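Local atomic coordinates of VgrG protein (Vibrio cholerae, PDB entry 4DTH), a protein that carries an actin cross-linking toxin domain that binds ATP and magnesium and probably uses them to join actin monomers covalently. Residues 70-84 and 148-160. Residues are numbered along the deposited sequence; the frame is centred on the assembly and turned at random.
With SO4 (sulfate ion), chain G.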
loop_
_atom_site.group_PDB
_atom_site.type_symbol
_atom_site.label_atom_id
_atom_site.label_comp_id
_atom_site.label_asym_id
_atom_site.label_seq_id
_atom_site.Cartn_x
_atom_site.Cartn_y
_atom_site.Cartn_z
ATOM N N GLN A 70 2.350 -14.587 -25.408
ATOM C CA GLN A 70 2.582 -15.209 -26.706
ATOM C C GLN A 70 2.272 -14.153 -27.751
ATOM O O GLN A 70 1.126 -13.696 -27.850
ATOM C CB GLN A 70 1.721 -16.476 -26.920
ATOM C CG GLN A 70 2.021 -17.617 -25.929
ATOM C CD GLN A 70 3.480 -18.050 -25.915
ATOM O OE1 GLN A 70 4.134 -18.215 -26.960
ATOM N NE2 GLN A 70 4.023 -18.231 -24.719
ATOM N N ARG A 71 3.316 -13.737 -28.492
ATOM C CA ARG A 71 3.190 -12.757 -29.565
ATOM C C ARG A 71 2.224 -13.333 -30.603
ATOM O O ARG A 71 2.495 -14.424 -31.115
ATOM C CB ARG A 71 4.568 -12.502 -30.220
ATOM C CG ARG A 71 4.565 -11.471 -31.358
ATOM C CD ARG A 71 4.460 -10.095 -30.776
ATOM N NE ARG A 71 4.424 -8.995 -31.740
ATOM C CZ ARG A 71 4.300 -7.732 -31.350
ATOM N NH1 ARG A 71 4.222 -7.436 -30.059
ATOM N NH2 ARG A 71 4.253 -6.755 -32.245
ATOM N N PRO A 72 1.093 -12.654 -30.913
ATOM C CA PRO A 72 0.187 -13.187 -31.942
ATOM C C PRO A 72 0.942 -13.432 -33.257
ATOM O O PRO A 72 1.763 -12.592 -33.649
ATOM C CB PRO A 72 -0.871 -12.091 -32.089
ATOM C CG PRO A 72 -0.850 -11.380 -30.784
ATOM C CD PRO A 72 0.599 -11.362 -30.397
ATOM N N PRO A 73 0.755 -14.610 -33.901
ATOM C CA PRO A 73 1.496 -14.902 -35.142
ATOM C C PRO A 73 1.364 -13.850 -36.240
ATOM O O PRO A 73 2.337 -13.591 -36.936
ATOM C CB PRO A 73 0.944 -16.266 -35.575
ATOM C CG PRO A 73 0.436 -16.875 -34.328
ATOM C CD PRO A 73 -0.131 -15.735 -33.538
ATOM N N SER A 74 0.193 -13.196 -36.349
ATOM C CA SER A 74 -0.054 -12.148 -37.339
ATOM C C SER A 74 0.718 -10.845 -37.061
ATOM O O SER A 74 0.725 -9.945 -37.902
ATOM C CB SER A 74 -1.549 -11.881 -37.482
ATOM O OG SER A 74 -2.064 -11.197 -36.352
ATOM N N LEU A 75 1.368 -10.756 -35.890
ATOM C CA LEU A 75 2.154 -9.607 -35.468
ATOM C C LEU A 75 3.637 -9.939 -35.269
ATOM O O LEU A 75 4.370 -9.147 -34.673
ATOM C CB LEU A 75 1.532 -8.961 -34.206
ATOM C CG LEU A 75 0.139 -8.334 -34.383
ATOM C CD1 LEU A 75 -0.338 -7.718 -33.080
ATOM C CD2 LEU A 75 0.124 -7.248 -35.483
ATOM N N GLN A 76 4.091 -11.104 -35.808
ATOM C CA GLN A 76 5.497 -11.528 -35.776
ATOM C C GLN A 76 6.329 -10.381 -36.356
ATOM O O GLN A 76 5.990 -9.856 -37.421
ATOM C CB GLN A 76 5.693 -12.790 -36.629
ATOM C CG GLN A 76 6.572 -13.859 -35.987
ATOM C CD GLN A 76 6.647 -15.135 -36.805
ATOM O OE1 GLN A 76 7.674 -15.462 -37.402
ATOM N NE2 GLN A 76 5.558 -15.888 -36.861
ATOM N N ASP A 77 7.365 -9.952 -35.629
ATOM C CA ASP A 77 8.175 -8.792 -36.015
ATOM C C ASP A 77 9.687 -9.048 -35.966
ATOM O O ASP A 77 10.469 -8.095 -35.960
ATOM C CB ASP A 77 7.801 -7.604 -35.098
ATOM C CG ASP A 77 7.985 -7.901 -33.616
ATOM O OD1 ASP A 77 8.550 -8.967 -33.289
ATOM O OD2 ASP A 77 7.525 -7.086 -32.785
ATOM N N GLY A 78 10.074 -10.317 -35.860
ATOM C CA GLY A 78 11.473 -10.721 -35.777
ATOM C C GLY A 78 12.097 -10.436 -34.424
ATOM O O GLY A 78 13.296 -10.657 -34.234
ATOM N N LYS A 79 11.283 -9.942 -33.469
ATOM C CA LYS A 79 11.732 -9.621 -32.119
ATOM C C LYS A 79 11.551 -10.790 -31.183
ATOM O O LYS A 79 10.682 -11.647 -31.381
ATOM C CB LYS A 79 11.068 -8.344 -31.572
ATOM C CG LYS A 79 11.641 -7.081 -32.199
ATOM C CD LYS A 79 10.638 -5.947 -32.289
ATOM C CE LYS A 79 10.604 -5.445 -33.715
ATOM N NZ LYS A 79 9.794 -4.219 -33.893
ATOM N N ASN A 80 12.402 -10.810 -30.158
ATOM C CA ASN A 80 12.434 -11.829 -29.136
ATOM C C ASN A 80 11.477 -11.459 -27.992
ATOM O O ASN A 80 11.663 -10.436 -27.317
ATOM C CB ASN A 80 13.875 -11.994 -28.624
ATOM C CG ASN A 80 13.961 -12.495 -27.205
ATOM O OD1 ASN A 80 14.126 -11.719 -26.254
ATOM N ND2 ASN A 80 13.746 -13.783 -27.025
ATOM N N TYR A 81 10.476 -12.318 -27.770
ATOM C CA TYR A 81 9.540 -12.157 -26.658
ATOM C C TYR A 81 9.622 -13.396 -25.772
ATOM O O TYR A 81 8.670 -13.693 -25.058
ATOM C CB TYR A 81 8.101 -11.922 -27.158
ATOM C CG TYR A 81 7.968 -10.656 -27.970
ATOM C CD1 TYR A 81 7.869 -9.414 -27.348
ATOM C CD2 TYR A 81 7.984 -10.693 -29.360
ATOM C CE1 TYR A 81 7.779 -8.240 -28.091
ATOM C CE2 TYR A 81 7.902 -9.524 -30.113
ATOM C CZ TYR A 81 7.794 -8.301 -29.474
ATOM O OH TYR A 81 7.702 -7.148 -30.210
ATOM N N GLN A 82 10.766 -14.113 -25.814
ATOM C CA GLN A 82 10.945 -15.339 -25.038
ATOM C C GLN A 82 10.882 -15.134 -23.548
ATOM O O GLN A 82 11.533 -14.236 -23.009
ATOM C CB GLN A 82 12.189 -16.135 -25.472
ATOM C CG GLN A 82 11.866 -17.531 -26.020
ATOM C CD GLN A 82 10.915 -17.516 -27.201
ATOM O OE1 GLN A 82 9.688 -17.584 -27.050
ATOM N NE2 GLN A 82 11.460 -17.437 -28.403
ATOM N N ASN A 83 10.044 -15.954 -22.895
ATOM C CA ASN A 83 9.790 -15.964 -21.452
ATOM C C ASN A 83 9.034 -14.744 -20.921
ATOM O O ASN A 83 8.845 -14.632 -19.713
ATOM C CB ASN A 83 11.060 -16.285 -20.637
ATOM C CG ASN A 83 11.761 -17.553 -21.088
ATOM O OD1 ASN A 83 11.133 -18.561 -21.434
ATOM N ND2 ASN A 83 13.079 -17.512 -21.121
ATOM N N TRP A 84 8.552 -13.860 -21.817
ATOM C CA TRP A 84 7.783 -12.678 -21.420
ATOM C C TRP A 84 6.491 -13.069 -20.727
ATOM O O TRP A 84 5.870 -14.078 -21.082
ATOM C CB TRP A 84 7.479 -11.781 -22.631
ATOM C CG TRP A 84 8.613 -10.898 -23.063
ATOM C CD1 TRP A 84 9.933 -11.238 -23.175
ATOM C CD2 TRP A 84 8.501 -9.557 -23.561
ATOM N NE1 TRP A 84 10.656 -10.175 -23.668
ATOM C CE2 TRP A 84 9.800 -9.133 -23.923
ATOM C CE3 TRP A 84 7.423 -8.671 -23.738
ATOM C CZ2 TRP A 84 10.054 -7.856 -24.437
ATOM C CZ3 TRP A 84 7.677 -7.400 -24.238
ATOM C CH2 TRP A 84 8.979 -6.999 -24.572
ATOM N N LYS A 148 11.331 -2.136 -22.894
ATOM C CA LYS A 148 11.134 -3.563 -23.133
ATOM C C LYS A 148 9.773 -4.001 -22.579
ATOM O O LYS A 148 9.684 -4.713 -21.579
ATOM C CB LYS A 148 12.297 -4.391 -22.547
ATOM C CG LYS A 148 12.955 -5.303 -23.573
ATOM C CD LYS A 148 14.223 -5.957 -23.030
ATOM C CE LYS A 148 14.719 -7.049 -23.944
ATOM N NZ LYS A 148 14.010 -8.320 -23.687
ATOM N N HIS A 149 8.706 -3.517 -23.225
ATOM C CA HIS A 149 7.320 -3.831 -22.885
ATOM C C HIS A 149 6.437 -3.668 -24.108
ATOM O O HIS A 149 6.842 -3.036 -25.087
ATOM C CB HIS A 149 6.792 -2.926 -21.732
ATOM C CG HIS A 149 6.371 -1.551 -22.173
ATOM N ND1 HIS A 149 7.268 -0.497 -22.211
ATOM C CD2 HIS A 149 5.163 -1.111 -22.609
ATOM C CE1 HIS A 149 6.585 0.544 -22.660
ATOM N NE2 HIS A 149 5.313 0.223 -22.912
ATOM N N VAL A 150 5.225 -4.224 -24.046
ATOM C CA VAL A 150 4.180 -4.017 -25.048
ATOM C C VAL A 150 2.859 -3.839 -24.311
ATOM O O VAL A 150 2.674 -4.397 -23.223
ATOM C CB VAL A 150 4.074 -5.092 -26.176
ATOM C CG1 VAL A 150 5.317 -5.118 -27.055
ATOM C CG2 VAL A 150 3.751 -6.485 -25.631
ATOM N N ILE A 151 1.947 -3.073 -24.906
ATOM C CA ILE A 151 0.600 -2.875 -24.366
ATOM C C ILE A 151 -0.338 -3.585 -25.332
ATOM O O ILE A 151 -0.260 -3.348 -26.543
ATOM C CB ILE A 151 0.248 -1.358 -24.233
ATOM C CG1 ILE A 151 1.213 -0.618 -23.270
ATOM C CG2 ILE A 151 -1.243 -1.159 -23.839
ATOM C CD1 ILE A 151 1.162 -1.080 -21.761
ATOM N N ALA A 152 -1.240 -4.420 -24.806
ATOM C CA ALA A 152 -2.189 -5.154 -25.637
ATOM C C ALA A 152 -3.583 -5.160 -25.043
ATOM O O ALA A 152 -3.741 -5.259 -23.828
ATOM C CB ALA A 152 -1.711 -6.575 -25.873
ATOM N N ALA A 153 -4.595 -5.069 -25.910
ATOM C CA ALA A 153 -6.008 -5.063 -25.530
ATOM C C ALA A 153 -6.433 -6.362 -24.878
ATOM O O ALA A 153 -5.891 -7.427 -25.194
ATOM C CB ALA A 153 -6.856 -4.835 -26.761
ATOM N N GLY A 154 -7.412 -6.258 -23.983
ATOM C CA GLY A 154 -7.985 -7.405 -23.291
ATOM C C GLY A 154 -6.947 -8.174 -22.509
ATOM O O GLY A 154 -6.204 -7.585 -21.719
ATOM N N ASN A 155 -6.860 -9.483 -22.760
ATOM C CA ASN A 155 -5.875 -10.308 -22.074
ATOM C C ASN A 155 -4.579 -10.518 -22.897
ATOM O O ASN A 155 -3.698 -11.270 -22.489
ATOM C CB ASN A 155 -6.518 -11.604 -21.538
ATOM C CG ASN A 155 -7.518 -11.321 -20.428
ATOM O OD1 ASN A 155 -7.176 -10.789 -19.360
ATOM N ND2 ASN A 155 -8.784 -11.632 -20.668
ATOM N N GLY A 156 -4.452 -9.777 -24.002
ATOM C CA GLY A 156 -3.270 -9.796 -24.860
ATOM C C GLY A 156 -3.009 -11.056 -25.668
ATOM O O GLY A 156 -1.880 -11.268 -26.123
ATOM N N ILE A 157 -4.043 -11.895 -25.875
ATOM C CA ILE A 157 -3.905 -13.126 -26.667
ATOM C C ILE A 157 -4.157 -12.843 -28.161
ATOM O O ILE A 157 -3.396 -13.308 -29.009
ATOM C CB ILE A 157 -4.767 -14.297 -26.098
ATOM C CG1 ILE A 157 -4.287 -14.680 -24.666
ATOM C CG2 ILE A 157 -4.763 -15.529 -27.044
ATOM C CD1 ILE A 157 -5.268 -15.524 -23.827
ATOM N N SER A 158 -5.211 -12.070 -28.473
ATOM C CA SER A 158 -5.570 -11.742 -29.854
ATOM C C SER A 158 -4.753 -10.579 -30.415
ATOM O O SER A 158 -4.407 -9.656 -29.671
ATOM C CB SER A 158 -7.054 -11.411 -29.951
ATOM O OG SER A 158 -7.838 -12.526 -29.562
ATOM N N ALA A 159 -4.513 -10.590 -31.742
ATOM C CA ALA A 159 -3.786 -9.502 -32.397
ATOM C C ALA A 159 -4.610 -8.209 -32.385
ATOM O O ALA A 159 -4.037 -7.123 -32.284
ATOM C CB ALA A 159 -3.434 -9.883 -33.821
ATOM N N GLU A 160 -5.945 -8.324 -32.477
ATOM C CA GLU A 160 -6.841 -7.160 -32.486
ATOM C C GLU A 160 -7.683 -7.053 -31.227
ATOM O O GLU A 160 -8.034 -8.072 -30.625
ATOM C CB GLU A 160 -7.774 -7.209 -33.697
ATOM C CG GLU A 160 -7.047 -7.092 -35.025
ATOM C CD GLU A 160 -7.912 -7.253 -36.260
ATOM O OE1 GLU A 160 -9.132 -6.981 -36.191
ATOM O OE2 GLU A 160 -7.353 -7.634 -37.314
HETATM S S SO4 G . -7.841 -11.438 -25.505
HETATM O O1 SO4 G . -8.674 -12.370 -26.287
HETATM O O2 SO4 G . -8.730 -10.589 -24.674
HETATM O O3 SO4 G . -6.933 -12.210 -24.644
HETATM O O4 SO4 G . -7.029 -10.617 -26.432
HETATM O O HOH W 1 -0.328 -13.598 -24.973
HETATM O O HOH W 2 -1.189 -14.844 -28.636
#
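W84 meets the backbone of K148 and H149 where the hairpin loop linking strands 56-68 and 85-97 of the actin cross-linking domain packs against the start of strand 150-153 and, past the turn that follows it, against residues 156-159. The tight part centres on this indole: its CH2 atom lies 3.7 Å from K148 C, and V150 N comes to the ring edge near its plane. W84 CG, anti to its carbonyl carbon (chi1 -80°), carries the indole toward 148-150, while Y81 CD1 sits over the rim of one indole face. On the exposed margin the K148 side chain crosses the indole at about a right angle and bends at chi4, bringing NZ to 3.8 Å from W84 NE1, a buried nitrogen for which the model offers no acceptor.

V150 CG1 packs beside the indole, 4.1 Å from Y81 CE1 and 3.9 Å from R71 NH1, a nitrogen that hydrogen-bonds to H127 O. The R71 guanidinium is held by L75 O in its plane, the NE-H bond being nearly straight (165°), while D77 OD2 lies over one face. Further on, A159 CB packs against P72 CB at 3.8 Å and L75 CD1.

The looser side, around exposed Q70, is bridged by water. One molecule accepts from Q70 N and donates to G156 O, at the end of the type II' turn A153-G156; a second donates to Q70 O and to I157 O, 2.7 Å from each.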